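Local coordinates for protein putative esterase (Bacteroides intestinalis DSM 17393, PDB 5VOL) that is a carbohydrate esterase family 1 ferulic acid esterase, acting on arabinoxylan in synergy with cognate xylanases, and binds calcium, at residues 96-101 against 138-143; 163-168 against 188-193; 167-172 against 222-227; 216-221 against 246-251. All blocks are in the same frame, centred on the assembly; numbering follows the deposited sequence.

Interactions 1 and 3 contribute residues to the probable active site of an alpha/beta-hydrolase, interaction 2 lies beside it, and interaction 4 ties the last strands to a calcium site. Interaction 1 carries Ser139, the likely nucleophile, and meets interaction 2 where Ser139 O lies 2.8 Å from Leu165 N, a probable hydrogen bond. Interactions 2 and 3 share Ser167 and Ile168, their centres about 11 Å apart; Leu165 CD1 and Leu225 CD2 touch at 3.9 Å. Interaction 3 holds Asp223, the presumed triad acid, and its neighbour Asp222 shares one calcium ion with Asp221 and Asp249 of interaction 4. There, Asp222 N approaches Gly250 O at 2.9 Å, again probably a hydrogen bond.

Interaction 1. Residues 96-101 against 138-143; sequences EWNGYF and LSMGGG
Met140 reaches from the start of helix 140-151 into the loop at Gly99 and Tyr100. Its CB points toward that loop, and CG, anti to the backbone N (chi1 -179°), lies 3.9 Å from Tyr100 CE2. With chi2 also extended (178°), SD continues to the glycine backbone and stands 3.6 Å from Gly99 N. The chain then bends at its last torsion (chi3 80°), which brings the methyl CE to 3.5 Å from Gly99 N and 3.7 Å from Tyr100 CE2. The same methyl lies against Asn98, whose side chain crosses that of the methionine at about a right angle; Asn98 OD1 is 3.9 Å from Met140 CE and accepts a hydrogen bond from Trp54 N. Ser139, Met140 and Gly141 belong to a GxSxG sequence with the tight strand-to-helix turn of a nucleophile elbow, consistent with Ser139 being the nucleophile of an alpha/beta-hydrolase; its OG is hydrogen-bonded to His252. A CB on Gly141 would clash with Leu138 O, so the bare backbone suits this turn. Gly141 presents its CA to the tyrosine, where Tyr100 CE2 approaches Gly141 CA at 3.5 Å, while the hydroxyl OH bonds to His51 O. Farther along the helix, the Phe101 ring turns its edge to the helix backbone, with CZ 3.9 Å from Gly143 O, which lies near the ring plane.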
# COMPACT_ATOMS: atom_id res chain seq x y z
N GLU C 96 16.87 21.31 -28.70
CA GLU C 96 17.38 19.93 -28.75
C GLU C 96 16.34 18.94 -29.29
O GLU C 96 15.14 19.10 -29.09
CB GLU C 96 17.82 19.48 -27.35
CG GLU C 96 18.81 20.39 -26.67
CD GLU C 96 20.12 20.51 -27.44
OE1 GLU C 96 20.44 19.60 -28.23
OE2 GLU C 96 20.83 21.52 -27.24
N TRP C 97 16.82 17.90 -29.95
CA TRP C 97 15.96 16.83 -30.41
C TRP C 97 15.35 16.04 -29.24
O TRP C 97 16.08 15.49 -28.42
CB TRP C 97 16.73 15.88 -31.30
CG TRP C 97 17.05 16.42 -32.66
CD1 TRP C 97 18.24 16.91 -33.09
CD2 TRP C 97 16.16 16.49 -33.78
NE1 TRP C 97 18.15 17.28 -34.41
CE2 TRP C 97 16.88 17.03 -34.85
CE3 TRP C 97 14.82 16.14 -33.97
CZ2 TRP C 97 16.32 17.23 -36.11
CZ3 TRP C 97 14.25 16.35 -35.21
CH2 TRP C 97 15.00 16.88 -36.27
N ASN C 98 14.02 15.98 -29.20
CA ASN C 98 13.29 15.13 -28.26
C ASN C 98 12.64 13.96 -29.00
O ASN C 98 12.06 14.15 -30.06
CB ASN C 98 12.22 15.93 -27.53
CG ASN C 98 12.77 16.72 -26.36
OD1 ASN C 98 12.49 16.41 -25.20
ND2 ASN C 98 13.56 17.75 -26.66
N GLY C 99 12.74 12.75 -28.45
CA GLY C 99 12.00 11.65 -29.06
C GLY C 99 12.79 10.37 -29.25
O GLY C 99 14.02 10.39 -29.18
N TYR C 100 12.07 9.28 -29.50
CA TYR C 100 12.66 7.93 -29.48
C TYR C 100 12.59 7.21 -30.82
O TYR C 100 13.26 6.20 -31.01
CB TYR C 100 11.96 7.07 -28.39
CG TYR C 100 12.28 7.60 -27.01
CD1 TYR C 100 13.53 7.38 -26.45
CD2 TYR C 100 11.37 8.37 -26.30
CE1 TYR C 100 13.86 7.90 -25.22
CE2 TYR C 100 11.69 8.90 -25.06
CZ TYR C 100 12.95 8.65 -24.53
OH TYR C 100 13.32 9.15 -23.30
N PHE C 101 11.81 7.73 -31.76
CA PHE C 101 11.66 7.05 -33.04
C PHE C 101 12.53 7.72 -34.11
O PHE C 101 12.99 8.84 -33.92
CB PHE C 101 10.19 7.03 -33.47
CG PHE C 101 9.23 6.67 -32.35
CD1 PHE C 101 9.45 5.55 -31.57
CD2 PHE C 101 8.12 7.45 -32.10
CE1 PHE C 101 8.58 5.21 -30.53
CE2 PHE C 101 7.23 7.12 -31.07
CZ PHE C 101 7.46 5.99 -30.29
N LEU C 138 8.46 7.19 -18.68
CA LEU C 138 7.37 8.12 -18.37
C LEU C 138 7.09 9.08 -19.53
O LEU C 138 8.00 9.48 -20.26
CB LEU C 138 7.68 8.92 -17.10
CG LEU C 138 8.81 9.94 -17.27
CD1 LEU C 138 8.26 11.36 -17.41
CD2 LEU C 138 9.80 9.86 -16.12
N SER C 139 5.81 9.42 -19.69
CA SER C 139 5.37 10.40 -20.69
C SER C 139 5.83 10.04 -22.09
O SER C 139 5.46 8.99 -22.62
CB SER C 139 5.88 11.79 -20.32
OG SER C 139 5.01 12.78 -20.81
N MET C 140 6.62 10.93 -22.71
CA MET C 140 7.23 10.63 -24.00
C MET C 140 7.97 9.30 -23.94
O MET C 140 7.88 8.49 -24.86
CB MET C 140 8.20 11.75 -24.42
CG MET C 140 8.88 11.56 -25.77
SD MET C 140 9.95 12.97 -26.20
CE MET C 140 11.43 12.63 -25.26
N GLY C 141 8.71 9.09 -22.86
CA GLY C 141 9.42 7.84 -22.63
C GLY C 141 8.51 6.62 -22.46
O GLY C 141 8.92 5.51 -22.78
N GLY C 142 7.30 6.84 -21.96
CA GLY C 142 6.30 5.79 -21.86
C GLY C 142 5.78 5.38 -23.23
O GLY C 142 5.51 4.21 -23.49
N GLY C 143 5.62 6.36 -24.12
CA GLY C 143 5.21 6.05 -25.48
C GLY C 143 6.34 5.37 -26.23
O GLY C 143 6.12 4.42 -26.98

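Interaction 2. Residues 163-168 against 188-193; sequences SALMSI and RSVIEN
With CG1 anti to the backbone N (chi1 169°), Val190 turns that methyl toward both Leu165 and Ile168. Ile168 has its own CG1 beside the backbone N (chi1 -53°), and a second bend in the same sense (chi2 -65°) swings CD1 onto the valine, 3.6 Å from Val190 CG1. From the loop's other apolar residue, Leu165, CD2 touches both valine branches, lying 4.0 Å from Val190 CG1 and 3.9 Å from Val190 CG2. The leucine crosses the valine at about a right angle, with CD2 resting between CG1 and CG2 of the valine. Such contacts join the loop that follows strand 158-162 to the last turn of helix 182-192 in this alpha/beta-hydrolase fold. Leu165, at the centre of an inverse gamma turn, sits near the proposed nucleophile elbow, and its backbone is hydrogen-bonded to that of Ser139. The loop is also held from other parts of the chain: Ala164 O accepts from Asn229 ND2 and Ile168 O from Arg228 NE, both on helix 226-238. Toward the surface, Ile191 adds its CG1 to the flank of Ile168, with 3.6 Å between Ile191 CG1 and Ile168 CG1. The loop backbone joins in through Ser167, whose CA packs 4.2 Å from Val190 CG1; Val190 itself is buried, whereas Ile191 is exposed to solvent.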
# COMPACT_ATOMS: atom_id res chain seq x y z
N SER C 163 2.28 7.00 -17.26
CA SER C 163 1.70 8.26 -17.72
C SER C 163 2.03 8.48 -19.20
O SER C 163 2.47 9.57 -19.59
CB SER C 163 2.22 9.42 -16.90
OG SER C 163 2.23 9.13 -15.51
N ALA C 164 1.84 7.43 -20.00
CA ALA C 164 2.53 7.33 -21.29
C ALA C 164 1.91 8.21 -22.37
O ALA C 164 0.71 8.42 -22.40
CB ALA C 164 2.53 5.88 -21.77
N LEU C 165 2.76 8.73 -23.25
CA LEU C 165 2.29 9.43 -24.44
C LEU C 165 1.93 8.39 -25.50
O LEU C 165 2.70 8.17 -26.44
CB LEU C 165 3.34 10.40 -24.95
CG LEU C 165 3.00 11.30 -26.14
CD1 LEU C 165 1.95 12.35 -25.73
CD2 LEU C 165 4.27 11.98 -26.67
N MET C 166 0.79 7.73 -25.32
CA MET C 166 0.37 6.64 -26.20
C MET C 166 -0.00 7.19 -27.57
O MET C 166 0.11 6.52 -28.59
CB MET C 166 -0.81 5.89 -25.60
CG MET C 166 -0.48 5.11 -24.32
SD MET C 166 0.94 4.00 -24.52
CE MET C 166 0.70 2.90 -23.08
N SER C 167 -0.50 8.42 -27.56
CA SER C 167 -0.79 9.19 -28.77
C SER C 167 -0.98 10.63 -28.33
O SER C 167 -1.04 10.90 -27.14
CB SER C 167 -2.05 8.67 -29.49
OG SER C 167 -3.21 8.78 -28.68
N ILE C 168 -1.08 11.55 -29.29
CA ILE C 168 -1.31 12.95 -28.95
C ILE C 168 -2.67 13.14 -28.30
O ILE C 168 -3.68 12.72 -28.86
CB ILE C 168 -1.24 13.87 -30.19
CG1 ILE C 168 0.08 13.64 -30.93
CG2 ILE C 168 -1.42 15.32 -29.79
CD1 ILE C 168 1.30 14.06 -30.15
N ARG C 188 4.56 14.89 -35.32
CA ARG C 188 4.21 14.01 -36.43
C ARG C 188 4.64 12.57 -36.18
O ARG C 188 3.91 11.64 -36.50
CB ARG C 188 4.83 14.50 -37.75
CG ARG C 188 4.30 15.84 -38.22
CD ARG C 188 4.63 16.07 -39.71
NE ARG C 188 6.06 16.03 -40.02
CZ ARG C 188 6.87 17.09 -39.98
NH1 ARG C 188 6.40 18.28 -39.60
NH2 ARG C 188 8.15 16.96 -40.29
N SER C 189 5.84 12.40 -35.63
CA SER C 189 6.40 11.07 -35.34
C SER C 189 5.53 10.30 -34.34
O SER C 189 5.33 9.09 -34.47
CB SER C 189 7.82 11.20 -34.80
OG SER C 189 8.41 9.93 -34.56
N VAL C 190 5.01 11.00 -33.34
CA VAL C 190 4.17 10.39 -32.31
C VAL C 190 2.85 9.95 -32.92
O VAL C 190 2.34 8.87 -32.63
CB VAL C 190 3.93 11.36 -31.15
CG1 VAL C 190 2.84 10.83 -30.20
CG2 VAL C 190 5.23 11.56 -30.40
N ILE C 191 2.31 10.78 -33.80
CA ILE C 191 1.07 10.46 -34.49
C ILE C 191 1.22 9.24 -35.40
O ILE C 191 0.38 8.34 -35.39
CB ILE C 191 0.57 11.65 -35.32
CG1 ILE C 191 0.20 12.80 -34.38
CG2 ILE C 191 -0.63 11.24 -36.16
CD1 ILE C 191 0.00 14.14 -35.09
N GLU C 192 2.30 9.22 -36.18
CA GLU C 192 2.52 8.12 -37.12
C GLU C 192 2.76 6.82 -36.36
O GLU C 192 2.45 5.74 -36.86
CB GLU C 192 3.72 8.41 -38.04
CG GLU C 192 3.56 9.71 -38.86
CD GLU C 192 4.84 10.10 -39.62
OE1 GLU C 192 5.85 9.38 -39.54
OE2 GLU C 192 4.81 11.15 -40.31
N ASN C 193 3.31 6.93 -35.16
CA ASN C 193 3.63 5.72 -34.40
C ASN C 193 2.70 5.52 -33.20
O ASN C 193 3.11 4.97 -32.17
CB ASN C 193 5.09 5.76 -33.96
CG ASN C 193 6.05 5.54 -35.12
OD1 ASN C 193 6.72 6.48 -35.59
ND2 ASN C 193 6.11 4.32 -35.60

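Interaction 3. Residues 167-172 against 222-227; sequences SIPEQG and DDFLLD. With CA (calcium ion), chain Q.
Phe224 and Leu225 carry the contact with Pro169, but the segment 222-227 begins at the metal. Asp222 binds the calcium ion through OD2 at 2.6 Å, while its OD1 accepts a hydrogen bond from a water that also ligates the ion. Gln244 of a second subunit completes the protein ligands around Asp221, Asp222 and Asp249, placing this end of the segment at a subunit interface. Asp223 is buried: OD1 receives the backbone N of Leu225 at 2.7 Å on its anti lone pair, closing an Asx turn, and OD2 is hydrogen-bonded to His252 ND1. Phe224 follows, its CG between the backbone N and the carbonyl carbon, the crowded position (chi1 78°), which sets CG on the side of Pro169 and Gly172. The ring thus reaches the loop, where CE2 lies 3.9 Å from Pro169 CG and CD2 3.9 Å from Gln171 O, the latter oxygen near the ring plane at its edge. Gly172 closes in as well, its O 3.9 Å from Phe224 CE2. Leu225 stands over one face of the phenylalanine ring with CG, offset toward the rim, and its CD2 packs 4.0 Å from Pro169 CD. Its N-cap position opens helix 226-238, along which Asp227 forms a salt bridge with Arg237 of the second subunit. With Asp223 bonded to His252, and that histidine to Ser139, the geometry matches the charge relay of a Ser-His-Asp triad, whose acid would sit on this loop after strand 214-218, as in alpha/beta-hydrolases.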
# COMPACT_ATOMS: atom_id res chain seq x y z
N SER C 167 -0.50 8.42 -27.56
CA SER C 167 -0.79 9.19 -28.77
C SER C 167 -0.98 10.63 -28.33
O SER C 167 -1.04 10.90 -27.14
CB SER C 167 -2.05 8.67 -29.49
OG SER C 167 -3.21 8.78 -28.68
N ILE C 168 -1.08 11.55 -29.29
CA ILE C 168 -1.31 12.95 -28.95
C ILE C 168 -2.67 13.14 -28.30
O ILE C 168 -3.68 12.72 -28.86
CB ILE C 168 -1.24 13.87 -30.19
CG1 ILE C 168 0.08 13.64 -30.93
CG2 ILE C 168 -1.42 15.32 -29.79
CD1 ILE C 168 1.30 14.06 -30.15
N PRO C 169 -2.71 13.77 -27.12
CA PRO C 169 -3.97 14.03 -26.41
C PRO C 169 -4.86 15.00 -27.18
O PRO C 169 -4.33 15.84 -27.90
CB PRO C 169 -3.52 14.65 -25.08
CG PRO C 169 -2.18 15.24 -25.37
CD PRO C 169 -1.55 14.35 -26.41
N GLU C 170 -6.17 14.88 -27.05
CA GLU C 170 -7.08 15.82 -27.72
C GLU C 170 -6.88 17.24 -27.19
O GLU C 170 -7.15 18.22 -27.89
CB GLU C 170 -8.53 15.38 -27.55
CG GLU C 170 -8.76 13.92 -27.94
CD GLU C 170 -10.20 13.63 -28.33
OE1 GLU C 170 -10.97 14.60 -28.51
OE2 GLU C 170 -10.55 12.44 -28.47
N GLN C 171 -6.42 17.35 -25.94
CA GLN C 171 -6.11 18.65 -25.35
C GLN C 171 -4.82 18.58 -24.53
O GLN C 171 -4.53 17.58 -23.89
CB GLN C 171 -7.26 19.13 -24.47
CG GLN C 171 -7.01 20.50 -23.86
CD GLN C 171 -8.12 20.94 -22.92
OE1 GLN C 171 -9.07 20.19 -22.67
NE2 GLN C 171 -8.01 22.16 -22.40
N GLY C 172 -4.03 19.66 -24.57
CA GLY C 172 -2.81 19.74 -23.78
C GLY C 172 -1.52 19.61 -24.56
O GLY C 172 -0.43 19.69 -23.99
N ASP C 222 -5.60 12.23 -12.40
CA ASP C 222 -5.60 13.65 -12.75
C ASP C 222 -4.64 13.99 -13.91
O ASP C 222 -4.35 15.15 -14.16
CB ASP C 222 -5.25 14.51 -11.53
CG ASP C 222 -6.16 14.24 -10.35
OD1 ASP C 222 -7.40 14.24 -10.53
OD2 ASP C 222 -5.62 14.00 -9.24
N ASP C 223 -4.17 12.97 -14.61
CA ASP C 223 -3.23 13.14 -15.72
C ASP C 223 -3.92 13.51 -17.03
O ASP C 223 -4.92 12.90 -17.40
CB ASP C 223 -2.42 11.86 -15.91
CG ASP C 223 -1.14 12.09 -16.65
OD1 ASP C 223 -1.19 12.47 -17.84
OD2 ASP C 223 -0.06 11.88 -16.05
N PHE C 224 -3.37 14.48 -17.76
CA PHE C 224 -3.93 14.89 -19.05
C PHE C 224 -3.78 13.78 -20.09
O PHE C 224 -4.46 13.80 -21.11
CB PHE C 224 -3.31 16.20 -19.54
CG PHE C 224 -1.93 16.06 -20.15
CD1 PHE C 224 -0.88 15.57 -19.40
CD2 PHE C 224 -1.70 16.45 -21.45
CE1 PHE C 224 0.40 15.45 -19.95
CE2 PHE C 224 -0.42 16.34 -22.01
CZ PHE C 224 0.62 15.83 -21.26
N LEU C 225 -2.92 12.79 -19.83
CA LEU C 225 -2.78 11.66 -20.74
C LEU C 225 -3.61 10.44 -20.33
O LEU C 225 -3.49 9.38 -20.95
CB LEU C 225 -1.30 11.27 -20.88
CG LEU C 225 -0.47 12.19 -21.78
CD1 LEU C 225 1.02 11.89 -21.70
CD2 LEU C 225 -0.95 12.05 -23.22
N LEU C 226 -4.46 10.57 -19.32
CA LEU C 226 -5.28 9.45 -18.86
C LEU C 226 -6.17 8.91 -19.98
O LEU C 226 -6.26 7.71 -20.20
CB LEU C 226 -6.15 9.84 -17.65
CG LEU C 226 -7.10 8.74 -17.16
CD1 LEU C 226 -6.36 7.50 -16.69
CD2 LEU C 226 -8.01 9.24 -16.04
N ASP C 227 -6.81 9.81 -20.73
CA ASP C 227 -7.77 9.37 -21.73
C ASP C 227 -7.13 8.52 -22.83
O ASP C 227 -7.72 7.53 -23.28
CB ASP C 227 -8.49 10.59 -22.33
CG ASP C 227 -9.59 11.12 -21.42
OD1 ASP C 227 -9.79 10.55 -20.32
OD2 ASP C 227 -10.27 12.10 -21.80
CA CA Q . -6.99 12.34 -7.78
O HOH W 1 -9.10 13.60 -8.71
O HOH W 2 -6.46 14.37 -6.34

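Interaction 4. Residues 216-221 against 246-251; sequences FVDCGD and RVRDGG. With CA (calcium ion), chain Q.
Arg248 grips Asp218 side-on in a salt bridge, giving one nitrogen to each carboxylate oxygen. NE reaches the syn lone pair of Asp218 OD1 at 3.0 Å, and NH2 meets OD2 of the same aspartate, also at 3.0 Å, on the syn side but 24° out of the carboxylate plane. The carboxylate and guanidinium planes are turned 50° apart, and the arginine chain bends at chi3 (-75°), which brings NE back toward the carboxylate. Tyr160 OH also bonds to Asp218 OD2, while Arg248 NH1 reaches Ser259 OG. Beyond this pair, Asp221 chelates the calcium ion with both oxygens, and its OD1 also accepts Gly250 N at 3.1 Å. Asp249 OD1 binds the same ion at 2.3 Å; Asp222 of this chain and Gln244 of a second subunit are further ligands. Strands 214-218 and 244-246 finish side by side at the edge of this chain's alpha/beta-hydrolase sheet, with one parallel bridge between Asp218 and Arg246: Arg246 N bonds to Val217 O, and Arg246 O accepts Cys219 N. Beyond the strand ends, Asp221 N bonds to Arg248 O at 2.9 Å. Gly220 CA lies 3.3 Å from Gly250 O in a CA-H...O contact. Among the side chains, Val247 CG1 packs 3.8 Å from Asp221 CB. At the other end, Phe216 CE1 touches Arg246 CG at 3.5 Å, and CZ of that ring lies over one face of the arginine guanidinium, whose NH2 is hydrogen-bonded to Gln244 OE1 of the same chain.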
# COMPACT_ATOMS: atom_id res chain seq x y z
N PHE C 216 2.24 -3.50 -18.66
CA PHE C 216 1.73 -2.86 -17.45
C PHE C 216 1.55 -1.37 -17.76
O PHE C 216 2.50 -0.69 -18.13
CB PHE C 216 2.71 -3.07 -16.28
CG PHE C 216 2.09 -2.94 -14.91
CD1 PHE C 216 1.55 -1.73 -14.47
CD2 PHE C 216 2.09 -4.03 -14.03
CE1 PHE C 216 1.00 -1.61 -13.20
CE2 PHE C 216 1.54 -3.92 -12.76
CZ PHE C 216 0.98 -2.70 -12.33
N VAL C 217 0.32 -0.88 -17.64
CA VAL C 217 0.01 0.53 -17.90
C VAL C 217 -0.44 1.22 -16.61
O VAL C 217 -1.38 0.78 -15.94
CB VAL C 217 -1.07 0.65 -18.98
CG1 VAL C 217 -1.49 2.10 -19.17
CG2 VAL C 217 -0.55 0.03 -20.29
N ASP C 218 0.23 2.33 -16.28
CA ASP C 218 0.07 2.99 -14.98
C ASP C 218 -0.05 4.50 -15.18
O ASP C 218 0.92 5.12 -15.60
CB ASP C 218 1.29 2.65 -14.10
CG ASP C 218 1.20 3.18 -12.69
OD1 ASP C 218 0.12 3.62 -12.24
OD2 ASP C 218 2.25 3.13 -12.02
N CYS C 219 -1.22 5.08 -14.89
CA CYS C 219 -1.49 6.50 -15.19
C CYS C 219 -2.49 7.11 -14.21
O CYS C 219 -3.52 6.50 -13.90
CB CYS C 219 -2.01 6.66 -16.62
SG CYS C 219 -2.23 8.39 -17.18
N GLY C 220 -2.19 8.32 -13.71
CA GLY C 220 -2.93 8.92 -12.62
C GLY C 220 -4.30 9.46 -13.00
O GLY C 220 -4.52 9.84 -14.15
N ASP C 221 -5.20 9.54 -12.03
CA ASP C 221 -6.56 9.98 -12.34
C ASP C 221 -6.61 11.45 -12.76
O ASP C 221 -7.54 11.86 -13.45
CB ASP C 221 -7.52 9.69 -11.15
CG ASP C 221 -7.24 10.53 -9.91
OD1 ASP C 221 -6.11 11.02 -9.71
OD2 ASP C 221 -8.19 10.67 -9.09
N ARG C 246 -3.44 0.27 -14.10
CA ARG C 246 -3.69 0.92 -12.82
C ARG C 246 -3.91 2.40 -13.02
O ARG C 246 -3.16 3.05 -13.72
CB ARG C 246 -2.52 0.73 -11.84
CG ARG C 246 -2.07 -0.74 -11.68
CD ARG C 246 -3.02 -1.58 -10.81
NE ARG C 246 -2.48 -2.93 -10.73
CZ ARG C 246 -2.78 -3.92 -11.57
NH1 ARG C 246 -3.68 -3.72 -12.53
NH2 ARG C 246 -2.20 -5.11 -11.44
N VAL C 247 -4.94 2.93 -12.36
CA VAL C 247 -5.13 4.37 -12.30
C VAL C 247 -5.02 4.69 -10.82
O VAL C 247 -5.90 4.32 -10.05
CB VAL C 247 -6.47 4.81 -12.87
CG1 VAL C 247 -6.67 6.33 -12.69
CG2 VAL C 247 -6.60 4.39 -14.35
N ARG C 248 -3.91 5.30 -10.42
CA ARG C 248 -3.70 5.68 -9.04
C ARG C 248 -3.96 7.17 -8.86
O ARG C 248 -4.14 7.89 -9.84
CB ARG C 248 -2.28 5.32 -8.60
CG ARG C 248 -1.98 3.84 -8.81
CD ARG C 248 -0.58 3.48 -8.34
NE ARG C 248 0.47 3.93 -9.26
CZ ARG C 248 1.40 4.83 -8.96
NH1 ARG C 248 1.41 5.44 -7.78
NH2 ARG C 248 2.34 5.13 -9.85
N ASP C 249 -4.00 7.63 -7.61
CA ASP C 249 -4.12 9.07 -7.36
C ASP C 249 -2.91 9.83 -7.92
O ASP C 249 -1.76 9.46 -7.69
CB ASP C 249 -4.26 9.35 -5.86
CG ASP C 249 -4.64 10.80 -5.56
OD1 ASP C 249 -5.36 11.42 -6.37
OD2 ASP C 249 -4.23 11.31 -4.51
N GLY C 250 -3.17 10.91 -8.65
CA GLY C 250 -2.10 11.81 -9.02
C GLY C 250 -2.11 12.29 -10.46
O GLY C 250 -2.95 11.91 -11.26
N GLY C 251 -1.13 13.12 -10.79
CA GLY C 251 -1.02 13.66 -12.13
C GLY C 251 0.31 13.38 -12.80
O GLY C 251 0.99 12.40 -12.51
CA CA Q . -6.99 12.34 -7.78
O HOH W 3 0.02 10.10 -14.11
O HOH W 2 -6.46 14.37 -6.34
O HOH W 1 -9.10 13.60 -8.71